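Long-range contacts in cytoplasmic protein (Cryptococcus neoformans var. grubii serotype A, PDB 7LPO), which probably hydrolyses steryl beta-glucosides as a sterylglucosidase of glycoside hydrolase family 5: residues Asp733-Ala738 against Gln769-Ala774; Thr685-Lys690 against Val714-Ser719; Gln704-Ile709 against Arg751-Val756. All blocks are in the same frame, centred on the assembly; numbering follows the deposited sequence.

Contact 1. Residues Asp733-Ala738 against Gln769-Ala774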
loop_
_atom_site.group_PDB
_atom_site.type_symbol
_atom_site.label_atom_id
_atom_site.label_comp_id
_atom_site.label_asym_id
_atom_site.label_seq_id
_atom_site.Cartn_x
_atom_site.Cartn_y
_atom_site.Cartn_z
ATOM N N ASP A 733 -20.137 -7.385 -28.296
ATOM C CA ASP A 733 -20.820 -6.782 -29.444
ATOM C C ASP A 733 -20.147 -5.431 -29.678
ATOM O O ASP A 733 -20.627 -4.400 -29.199
ATOM C CB ASP A 733 -22.331 -6.643 -29.190
ATOM C CG ASP A 733 -23.100 -6.217 -30.443
ATOM O OD1 ASP A 733 -22.512 -6.258 -31.542
ATOM O OD2 ASP A 733 -24.290 -5.848 -30.334
ATOM N N VAL A 734 -19.032 -5.437 -30.414
ATOM C CA VAL A 734 -18.196 -4.253 -30.565
ATOM C C VAL A 734 -17.864 -4.014 -32.033
ATOM O O VAL A 734 -17.912 -4.920 -32.868
ATOM C CB VAL A 734 -16.876 -4.357 -29.769
ATOM C CG1 VAL A 734 -17.122 -4.446 -28.271
ATOM C CG2 VAL A 734 -16.062 -5.571 -30.246
ATOM N N THR A 735 -17.489 -2.769 -32.323
ATOM C CA THR A 735 -16.903 -2.366 -33.594
ATOM C C THR A 735 -15.439 -2.020 -33.354
ATOM O O THR A 735 -15.123 -1.298 -32.406
ATOM C CB THR A 735 -17.646 -1.166 -34.185
ATOM O OG1 THR A 735 -18.925 -1.593 -34.683
ATOM C CG2 THR A 735 -16.833 -0.546 -35.328
ATOM N N ILE A 736 -14.554 -2.536 -34.202
ATOM C CA ILE A 736 -13.113 -2.386 -34.041
ATOM C C ILE A 736 -12.534 -1.741 -35.294
ATOM O O ILE A 736 -12.835 -2.165 -36.414
ATOM C CB ILE A 736 -12.436 -3.742 -33.773
ATOM C CG1 ILE A 736 -12.945 -4.342 -32.453
ATOM C CG2 ILE A 736 -10.925 -3.583 -33.765
ATOM C CD1 ILE A 736 -12.619 -5.806 -32.283
ATOM N N VAL A 737 -11.691 -0.730 -35.100
ATOM C CA VAL A 737 -11.005 -0.039 -36.187
ATOM C C VAL A 737 -9.518 -0.046 -35.858
ATOM O O VAL A 737 -9.081 0.633 -34.921
ATOM C CB VAL A 737 -11.516 1.396 -36.374
ATOM C CG1 VAL A 737 -10.780 2.085 -37.520
ATOM C CG2 VAL A 737 -13.016 1.392 -36.627
ATOM N N ALA A 738 -8.742 -0.814 -36.616
ATOM C CA ALA A 738 -7.297 -0.879 -36.454
ATOM C C ALA A 738 -6.605 -0.297 -37.681
ATOM O O ALA A 738 -7.026 -0.535 -38.817
ATOM C CB ALA A 738 -6.835 -2.319 -36.222
ATOM N N GLN A 769 -15.444 0.230 -29.614
ATOM C CA GLN A 769 -16.609 0.708 -28.887
ATOM C C GLN A 769 -17.716 -0.322 -29.001
ATOM O O GLN A 769 -17.763 -1.103 -29.956
ATOM C CB GLN A 769 -17.106 2.065 -29.396
ATOM C CG GLN A 769 -17.589 2.081 -30.828
ATOM C CD GLN A 769 -17.868 3.495 -31.315
ATOM O OE1 GLN A 769 -18.600 4.254 -30.676
ATOM N NE2 GLN A 769 -17.271 3.860 -32.439
ATOM N N ARG A 770 -18.614 -0.309 -28.022
ATOM C CA ARG A 770 -19.786 -1.167 -28.087
ATOM C C ARG A 770 -20.742 -0.665 -29.164
ATOM O O ARG A 770 -21.042 0.531 -29.239
ATOM C CB ARG A 770 -20.495 -1.213 -26.739
ATOM C CG ARG A 770 -21.658 -2.200 -26.716
ATOM C CD ARG A 770 -22.326 -2.240 -25.350
ATOM N NE ARG A 770 -23.476 -3.141 -25.346
ATOM C CZ ARG A 770 -24.720 -2.765 -25.637
ATOM N NH1 ARG A 770 -24.997 -1.505 -25.959
ATOM N NH2 ARG A 770 -25.696 -3.653 -25.614
ATOM N N ASN A 771 -21.216 -1.582 -30.000
ATOM C CA ASN A 771 -22.214 -1.236 -31.005
ATOM C C ASN A 771 -23.487 -0.757 -30.331
ATOM O O ASN A 771 -24.086 -1.484 -29.533
ATOM C CB ASN A 771 -22.503 -2.445 -31.886
ATOM C CG ASN A 771 -21.346 -2.780 -32.782
ATOM O OD1 ASN A 771 -20.701 -1.887 -33.339
ATOM N ND2 ASN A 771 -21.058 -4.068 -32.917
ATOM N N GLY A 772 -23.900 0.463 -30.657
ATOM C CA GLY A 772 -25.090 1.035 -30.073
ATOM C C GLY A 772 -24.869 1.737 -28.756
ATOM O O GLY A 772 -25.845 2.013 -28.048
ATOM N N GLY A 773 -23.625 2.021 -28.394
ATOM C CA GLY A 773 -23.360 2.803 -27.211
ATOM C C GLY A 773 -23.284 1.961 -25.954
ATOM O O GLY A 773 -23.073 0.748 -25.980
ATOM N N ALA A 774 -23.492 2.634 -24.831
ATOM C CA ALA A 774 -23.213 2.049 -23.533
ATOM C C ALA A 774 -24.353 1.158 -23.053
ATOM O O ALA A 774 -25.520 1.342 -23.407
ATOM C CB ALA A 774 -22.956 3.148 -22.503
#
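An antiparallel pairing where strand 734-738 begins and strand 761-770 ends joins Thr735 to Gln769, and Asn771 extends it. Thr735 N donates to Gln769 O at 2.9 Å, nearly along the C=O axis, and Gln769 N returns a bond to Thr735 O at 3.2 Å. At the next, non-hydrogen-bonded pair, Val734 and Arg770 have diverging side chains, and Val734 CA lies close enough to Gln769 O (3.2 Å) for a CA-H...O contact. Strand 734-738 is one of the two edge strands, within this chain, of the four-stranded antiparallel sheet in the C-terminal domain of this family 5 enzyme. Just before it, Asp733 is gripped twice by Asn771, whose backbone N donates to Asp733 O at 3.0 Å while ND2 gives an almost straight bond (173°) to Asp733 OD1. That oxygen lies in the amide plane but is met from above its own carboxylate, the two planes being 70° apart. Asn771 OD1 is modelled implausibly close to Thr735 OG1, which makes that approach doubtful. A type II turn from Arg770 to Gly773 follows, closed by Gly773 N to Arg770 O at 3.1 Å. Arg770 NH1 also reaches Gly773 O; the guanidinium's other partners are Ala717 and Ala718.

Contact 2. Residues Thr685-Lys690 against Val714-Ser719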
loop_
_atom_site.group_PDB
_atom_site.type_symbol
_atom_site.label_atom_id
_atom_site.label_comp_id
_atom_site.label_asym_id
_atom_site.label_seq_id
_atom_site.Cartn_x
_atom_site.Cartn_y
_atom_site.Cartn_z
ATOM N N THR A 685 -18.787 6.654 -20.735
ATOM C CA THR A 685 -20.104 6.991 -21.269
ATOM C C THR A 685 -20.272 6.492 -22.703
ATOM O O THR A 685 -21.295 5.891 -23.049
ATOM C CB THR A 685 -20.322 8.503 -21.189
ATOM O OG1 THR A 685 -20.095 8.945 -19.846
ATOM C CG2 THR A 685 -21.742 8.873 -21.603
ATOM N N SER A 686 -19.282 6.731 -23.556
ATOM C CA SER A 686 -19.367 6.281 -24.941
ATOM C C SER A 686 -18.885 4.849 -25.142
ATOM O O SER A 686 -19.224 4.233 -26.161
ATOM C CB SER A 686 -18.546 7.201 -25.846
ATOM O OG SER A 686 -17.157 7.084 -25.558
ATOM N N THR A 687 -18.118 4.310 -24.195
ATOM C CA THR A 687 -17.416 3.032 -24.275
ATOM C C THR A 687 -16.214 3.102 -25.202
ATOM O O THR A 687 -15.528 2.090 -25.375
ATOM C CB THR A 687 -18.307 1.865 -24.733
ATOM O OG1 THR A 687 -18.503 1.920 -26.152
ATOM C CG2 THR A 687 -19.654 1.909 -24.027
ATOM N N LYS A 688 -15.906 4.269 -25.763
ATOM C CA LYS A 688 -14.828 4.380 -26.733
ATOM C C LYS A 688 -13.481 4.110 -26.084
ATOM O O LYS A 688 -13.161 4.667 -25.029
ATOM C CB LYS A 688 -14.842 5.765 -27.370
ATOM C CG LYS A 688 -15.979 5.930 -28.377
ATOM C CD LYS A 688 -16.189 7.378 -28.759
ATOM C CE LYS A 688 -16.740 7.489 -30.170
ATOM N NZ LYS A 688 -16.880 8.927 -30.577
ATOM N N PHE A 689 -12.700 3.250 -26.730
ATOM C CA PHE A 689 -11.378 2.845 -26.281
ATOM C C PHE A 689 -10.417 3.063 -27.434
ATOM O O PHE A 689 -10.710 2.668 -28.565
ATOM C CB PHE A 689 -11.381 1.379 -25.859
ATOM C CG PHE A 689 -10.026 0.818 -25.570
ATOM C CD1 PHE A 689 -9.302 1.240 -24.471
ATOM C CD2 PHE A 689 -9.497 -0.170 -26.366
ATOM C CE1 PHE A 689 -8.075 0.697 -24.190
ATOM C CE2 PHE A 689 -8.261 -0.710 -26.088
ATOM C CZ PHE A 689 -7.555 -0.277 -24.999
ATOM N N LYS A 690 -9.279 3.688 -27.151
ATOM C CA LYS A 690 -8.262 3.937 -28.162
ATOM C C LYS A 690 -6.895 3.615 -27.580
ATOM O O LYS A 690 -6.525 4.134 -26.523
ATOM C CB LYS A 690 -8.307 5.390 -28.646
ATOM C CG LYS A 690 -7.197 5.737 -29.628
ATOM C CD LYS A 690 -7.543 6.973 -30.435
ATOM C CE LYS A 690 -6.555 7.173 -31.583
ATOM N NZ LYS A 690 -6.097 8.592 -31.702
ATOM N N VAL A 714 -18.302 -6.079 -18.927
ATOM C CA VAL A 714 -18.913 -5.004 -18.149
ATOM C C VAL A 714 -19.271 -3.817 -19.033
ATOM O O VAL A 714 -20.287 -3.148 -18.811
ATOM C CB VAL A 714 -17.964 -4.589 -17.006
ATOM C CG1 VAL A 714 -18.251 -3.185 -16.558
ATOM C CG2 VAL A 714 -18.064 -5.559 -15.857
ATOM N N HIS A 715 -18.437 -3.522 -20.036
ATOM C CA HIS A 715 -18.667 -2.389 -20.921
ATOM C C HIS A 715 -19.099 -2.770 -22.329
ATOM O O HIS A 715 -19.714 -1.942 -23.012
ATOM C CB HIS A 715 -17.395 -1.536 -21.052
ATOM C CG HIS A 715 -17.011 -0.828 -19.795
ATOM N ND1 HIS A 715 -17.664 0.301 -19.351
ATOM C CD2 HIS A 715 -16.058 -1.102 -18.875
ATOM C CE1 HIS A 715 -17.121 0.701 -18.216
ATOM N NE2 HIS A 715 -16.147 -0.136 -17.903
ATOM N N TYR A 716 -18.767 -3.970 -22.793
ATOM C CA TYR A 716 -18.855 -4.297 -24.208
ATOM C C TYR A 716 -19.732 -5.510 -24.501
ATOM O O TYR A 716 -19.846 -5.910 -25.664
ATOM C CB TYR A 716 -17.446 -4.525 -24.768
ATOM C CG TYR A 716 -16.554 -3.294 -24.724
ATOM C CD1 TYR A 716 -16.832 -2.182 -25.507
ATOM C CD2 TYR A 716 -15.440 -3.247 -23.904
ATOM C CE1 TYR A 716 -16.025 -1.058 -25.473
ATOM C CE2 TYR A 716 -14.617 -2.128 -23.871
ATOM C CZ TYR A 716 -14.918 -1.035 -24.653
ATOM O OH TYR A 716 -14.113 0.079 -24.620
ATOM N N ALA A 717 -20.363 -6.102 -23.496
ATOM C CA ALA A 717 -21.224 -7.244 -23.750
ATOM C C ALA A 717 -22.449 -6.826 -24.561
ATOM O O ALA A 717 -22.909 -5.680 -24.502
ATOM C CB ALA A 717 -21.668 -7.883 -22.433
ATOM N N ALA A 718 -22.978 -7.775 -25.334
ATOM C CA ALA A 718 -24.239 -7.537 -26.025
ATOM C C ALA A 718 -25.358 -7.261 -25.029
ATOM O O ALA A 718 -26.145 -6.325 -25.206
ATOM C CB ALA A 718 -24.592 -8.735 -26.906
ATOM N N SER A 719 -25.427 -8.056 -23.961
ATOM C CA SER A 719 -26.435 -7.878 -22.927
ATOM C C SER A 719 -25.904 -8.461 -21.627
ATOM O O SER A 719 -25.110 -9.402 -21.640
ATOM C CB SER A 719 -27.756 -8.548 -23.316
ATOM O OG SER A 719 -28.596 -8.664 -22.189
#
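Tyr716 and Thr687 carry this contact, with His715 adding a smaller share. It lies in the C-terminal beta domain, where the connection between the antiparallel strands 676-682 and 689-696 meets the end of the short helix 713-716. The two main side chains run past one another in opposite senses, and Tyr716 reaches out to the backbone of its partner. Its OH donates to Thr687 O at 2.6 Å, with the donor tilted 20° from the carbonyl plane. The same carbonyl oxygen lies at the edge of the phenol ring, 3.2 Å from Tyr716 CE1, and Thr687 CB sits 3.8 Å from that CE1.

Thr687 has left-handed backbone angles (phi 73°) and is the middle residue of an ST turn in which Ser686 OG accepts from Lys688 N at 3.1 Å. Thr687 OG1 also accepts from Arg770 N, which ties the connection to strand 761-770. His715 comes to Thr687 through its backbone: His715 O is 4.0 Å from Thr687 CG2. The His715 ring meets Phe682 edge-to-face, and its CB lies over one face of the neighbouring Tyr716 ring, offset toward the rim. Phe689 starts toward the helix but its ring leads away, so it is Phe689 CB that touches Tyr716 OH, at 3.3 Å.

Contact 3. Residues Gln704-Ile709 against Arg751-Val756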
loop_
_atom_site.group_PDB
_atom_site.type_symbol
_atom_site.label_atom_id
_atom_site.label_comp_id
_atom_site.label_asym_id
_atom_site.label_seq_id
_atom_site.Cartn_x
_atom_site.Cartn_y
_atom_site.Cartn_z
ATOM N N GLN A 704 2.242 -16.343 -33.616
ATOM C CA GLN A 704 2.225 -16.731 -32.220
ATOM C C GLN A 704 2.607 -15.592 -31.288
ATOM O O GLN A 704 2.476 -15.744 -30.069
ATOM C CB GLN A 704 3.178 -17.917 -31.996
ATOM C CG GLN A 704 2.550 -19.293 -32.199
ATOM C CD GLN A 704 2.137 -19.543 -33.637
ATOM O OE1 GLN A 704 1.026 -20.018 -33.900
ATOM N NE2 GLN A 704 3.029 -19.229 -34.581
ATOM N N VAL A 705 3.079 -14.464 -31.826
ATOM C CA VAL A 705 3.533 -13.321 -31.036
ATOM C C VAL A 705 2.753 -12.109 -31.526
ATOM O O VAL A 705 3.080 -11.519 -32.561
ATOM C CB VAL A 705 5.045 -13.094 -31.147
ATOM C CG1 VAL A 705 5.482 -11.944 -30.259
ATOM C CG2 VAL A 705 5.782 -14.378 -30.776
ATOM N N TYR A 706 1.727 -11.726 -30.771
ATOM C CA TYR A 706 0.799 -10.681 -31.159
ATOM C C TYR A 706 0.388 -9.911 -29.912
ATOM O O TYR A 706 0.707 -10.285 -28.780
ATOM C CB TYR A 706 -0.428 -11.286 -31.850
ATOM C CG TYR A 706 -0.945 -12.449 -31.063
ATOM C CD1 TYR A 706 -1.815 -12.252 -30.006
ATOM C CD2 TYR A 706 -0.515 -13.744 -31.329
ATOM C CE1 TYR A 706 -2.269 -13.308 -29.249
ATOM C CE2 TYR A 706 -0.964 -14.820 -30.567
ATOM C CZ TYR A 706 -1.843 -14.590 -29.533
ATOM O OH TYR A 706 -2.306 -15.627 -28.761
ATOM N N THR A 707 -0.349 -8.832 -30.133
ATOM C CA THR A 707 -0.871 -8.011 -29.057
ATOM C C THR A 707 -2.204 -8.565 -28.567
ATOM O O THR A 707 -3.059 -8.967 -29.364
ATOM C CB THR A 707 -1.031 -6.573 -29.544
ATOM O OG1 THR A 707 0.256 -6.060 -29.914
ATOM C CG2 THR A 707 -1.649 -5.692 -28.483
ATOM N N GLU A 708 -2.363 -8.597 -27.244
ATOM C CA GLU A 708 -3.567 -9.087 -26.589
ATOM C C GLU A 708 -4.144 -7.974 -25.732
ATOM O O GLU A 708 -3.426 -7.356 -24.940
ATOM C CB GLU A 708 -3.295 -10.309 -25.709
ATOM C CG GLU A 708 -2.792 -11.518 -26.460
ATOM C CD GLU A 708 -2.544 -12.716 -25.547
ATOM O OE1 GLU A 708 -3.533 -13.282 -25.027
ATOM O OE2 GLU A 708 -1.362 -13.087 -25.356
ATOM N N ILE A 709 -5.438 -7.735 -25.887
ATOM C CA ILE A 709 -6.153 -6.674 -25.199
ATOM C C ILE A 709 -7.344 -7.298 -24.487
ATOM O O ILE A 709 -8.048 -8.137 -25.060
ATOM C CB ILE A 709 -6.611 -5.574 -26.186
ATOM C CG1 ILE A 709 -5.415 -4.713 -26.592
ATOM C CG2 ILE A 709 -7.716 -4.745 -25.576
ATOM C CD1 ILE A 709 -5.610 -3.966 -27.917
ATOM N N ARG A 751 -7.294 -10.125 -29.976
ATOM C CA ARG A 751 -5.966 -10.486 -30.457
ATOM C C ARG A 751 -5.687 -9.696 -31.721
ATOM O O ARG A 751 -6.530 -9.645 -32.617
ATOM C CB ARG A 751 -5.864 -11.989 -30.727
ATOM C CG ARG A 751 -6.023 -12.823 -29.471
ATOM C CD ARG A 751 -5.627 -14.277 -29.688
ATOM N NE ARG A 751 -5.625 -15.010 -28.421
ATOM C CZ ARG A 751 -6.680 -15.657 -27.929
ATOM N NH1 ARG A 751 -7.825 -15.676 -28.602
ATOM N NH2 ARG A 751 -6.593 -16.290 -26.766
ATOM N N TRP A 752 -4.505 -9.088 -31.793
ATOM C CA TRP A 752 -4.187 -8.088 -32.807
ATOM C C TRP A 752 -2.826 -8.402 -33.416
ATOM O O TRP A 752 -1.784 -8.175 -32.786
ATOM C CB TRP A 752 -4.221 -6.695 -32.186
ATOM C CG TRP A 752 -4.035 -5.572 -33.149
ATOM C CD1 TRP A 752 -4.193 -5.611 -34.505
ATOM C CD2 TRP A 752 -3.660 -4.228 -32.829
ATOM N NE1 TRP A 752 -3.937 -4.376 -35.046
ATOM C CE2 TRP A 752 -3.603 -3.511 -34.037
ATOM C CE3 TRP A 752 -3.363 -3.564 -31.638
ATOM C CZ2 TRP A 752 -3.271 -2.167 -34.085
ATOM C CZ3 TRP A 752 -3.031 -2.233 -31.691
ATOM C CH2 TRP A 752 -2.991 -1.546 -32.902
ATOM N N TRP A 753 -2.841 -8.944 -34.632
ATOM C CA TRP A 753 -1.628 -9.217 -35.389
ATOM C C TRP A 753 -1.339 -8.048 -36.317
ATOM O O TRP A 753 -2.258 -7.492 -36.930
ATOM C CB TRP A 753 -1.758 -10.484 -36.239
ATOM C CG TRP A 753 -1.975 -11.769 -35.502
ATOM C CD1 TRP A 753 -1.037 -12.710 -35.212
ATOM C CD2 TRP A 753 -3.215 -12.273 -35.007
ATOM N NE1 TRP A 753 -1.612 -13.769 -34.556
ATOM C CE2 TRP A 753 -2.950 -13.522 -34.412
ATOM C CE3 TRP A 753 -4.525 -11.789 -35.006
ATOM C CZ2 TRP A 753 -3.944 -14.287 -33.819
ATOM C CZ3 TRP A 753 -5.510 -12.553 -34.419
ATOM C CH2 TRP A 753 -5.218 -13.784 -33.838
ATOM N N TYR A 754 -0.065 -7.685 -36.440
ATOM C CA TYR A 754 0.308 -6.667 -37.412
ATOM C C TYR A 754 1.768 -6.847 -37.784
ATOM O O TYR A 754 2.543 -7.390 -36.990
ATOM C CB TYR A 754 0.063 -5.241 -36.881
ATOM C CG TYR A 754 0.438 -4.989 -35.434
ATOM C CD1 TYR A 754 1.765 -4.945 -35.032
ATOM C CD2 TYR A 754 -0.543 -4.760 -34.478
ATOM C CE1 TYR A 754 2.102 -4.709 -33.702
ATOM C CE2 TYR A 754 -0.219 -4.521 -33.159
ATOM C CZ TYR A 754 1.102 -4.491 -32.778
ATOM O OH TYR A 754 1.409 -4.248 -31.461
ATOM N N PRO A 755 2.166 -6.427 -38.983
ATOM C CA PRO A 755 3.591 -6.429 -39.330
ATOM C C PRO A 755 4.296 -5.197 -38.791
ATOM O O PRO A 755 3.748 -4.091 -38.792
ATOM C CB PRO A 755 3.578 -6.422 -40.864
ATOM C CG PRO A 755 2.317 -5.676 -41.207
ATOM C CD PRO A 755 1.314 -6.042 -40.128
ATOM N N VAL A 756 5.531 -5.388 -38.342
ATOM C CA VAL A 756 6.333 -4.258 -37.883
ATOM C C VAL A 756 6.715 -3.431 -39.105
ATOM O O VAL A 756 6.630 -3.928 -40.240
ATOM C CB VAL A 756 7.568 -4.720 -37.094
ATOM C CG1 VAL A 756 7.163 -5.783 -36.080
ATOM C CG2 VAL A 756 8.643 -5.241 -38.030
#
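Tyr706 packs against both Trp753 and Arg751, which approach its ring from directions roughly at right angles, on one side of a pair of antiparallel strands, 707-710 and 749-753, in the C-terminal beta domain. The Tyr706 and Trp753 side chains extend alongside each other in the same direction, but their planes are inclined at 43°, an oblique pairing. Tyr706 CB sits over the face of the five-membered ring of Trp753, 3.9 Å from its centroid, in a CH-pi contact. The phenol ring then follows the indole outward, bringing Tyr706 CD2 to 3.4 Å from Trp753 NE1, whose own hydrogen bond goes to Glu703 O.

Arg751 meets the ring differently. Its chain, extended from CG to NE, passes Tyr706 CE1 with CD 3.5 Å away, and the guanidinium plane is turned 80° from the ring plane. Arg751 NE makes only a weak bond to Tyr706 OH; the stronger polar partners of the guanidinium are Gln746 and Asp646. Glu708, on the same face as Arg751, forms its salt bridge with Arg34.

Between the backbones, Thr707 N donates to Trp752 O and Trp752 N to Thr707 O, at 3.1 and 2.8 Å respectively. On the face bearing Thr707 and Trp752, the two side chains lie next to each other, and Tyr754 CD2 rests over the centre of the indole of Trp752. The Tyr754 hydroxyl, which also bonds to Val674 O, accepts from Thr707 OG1 at 2.6 Å.

How the contacts relate
Contacts 1 and 2 are close neighbours, their centres about 7 Å apart, and Arg770 joins them: NE reaches Ala717 O and NH2 reaches Ala718 O, each at 2.7 Å, just past the helix of contact 2. Both also use the same sheet, in which strands 689-696 and 761-770 are adjacent. Contact 3 belongs to other strands, its centre about 20 Å from that of contact 1 and 22 Å from that of contact 2. Side chains bridge the gap: Ala738 CB packs on Trp752 NE1 at 3.7 Å, and Phe689 CE2 on Ile709 CG2 at 4.1 Å. All three centres lie 30 to 36 Å from the centre of the chain.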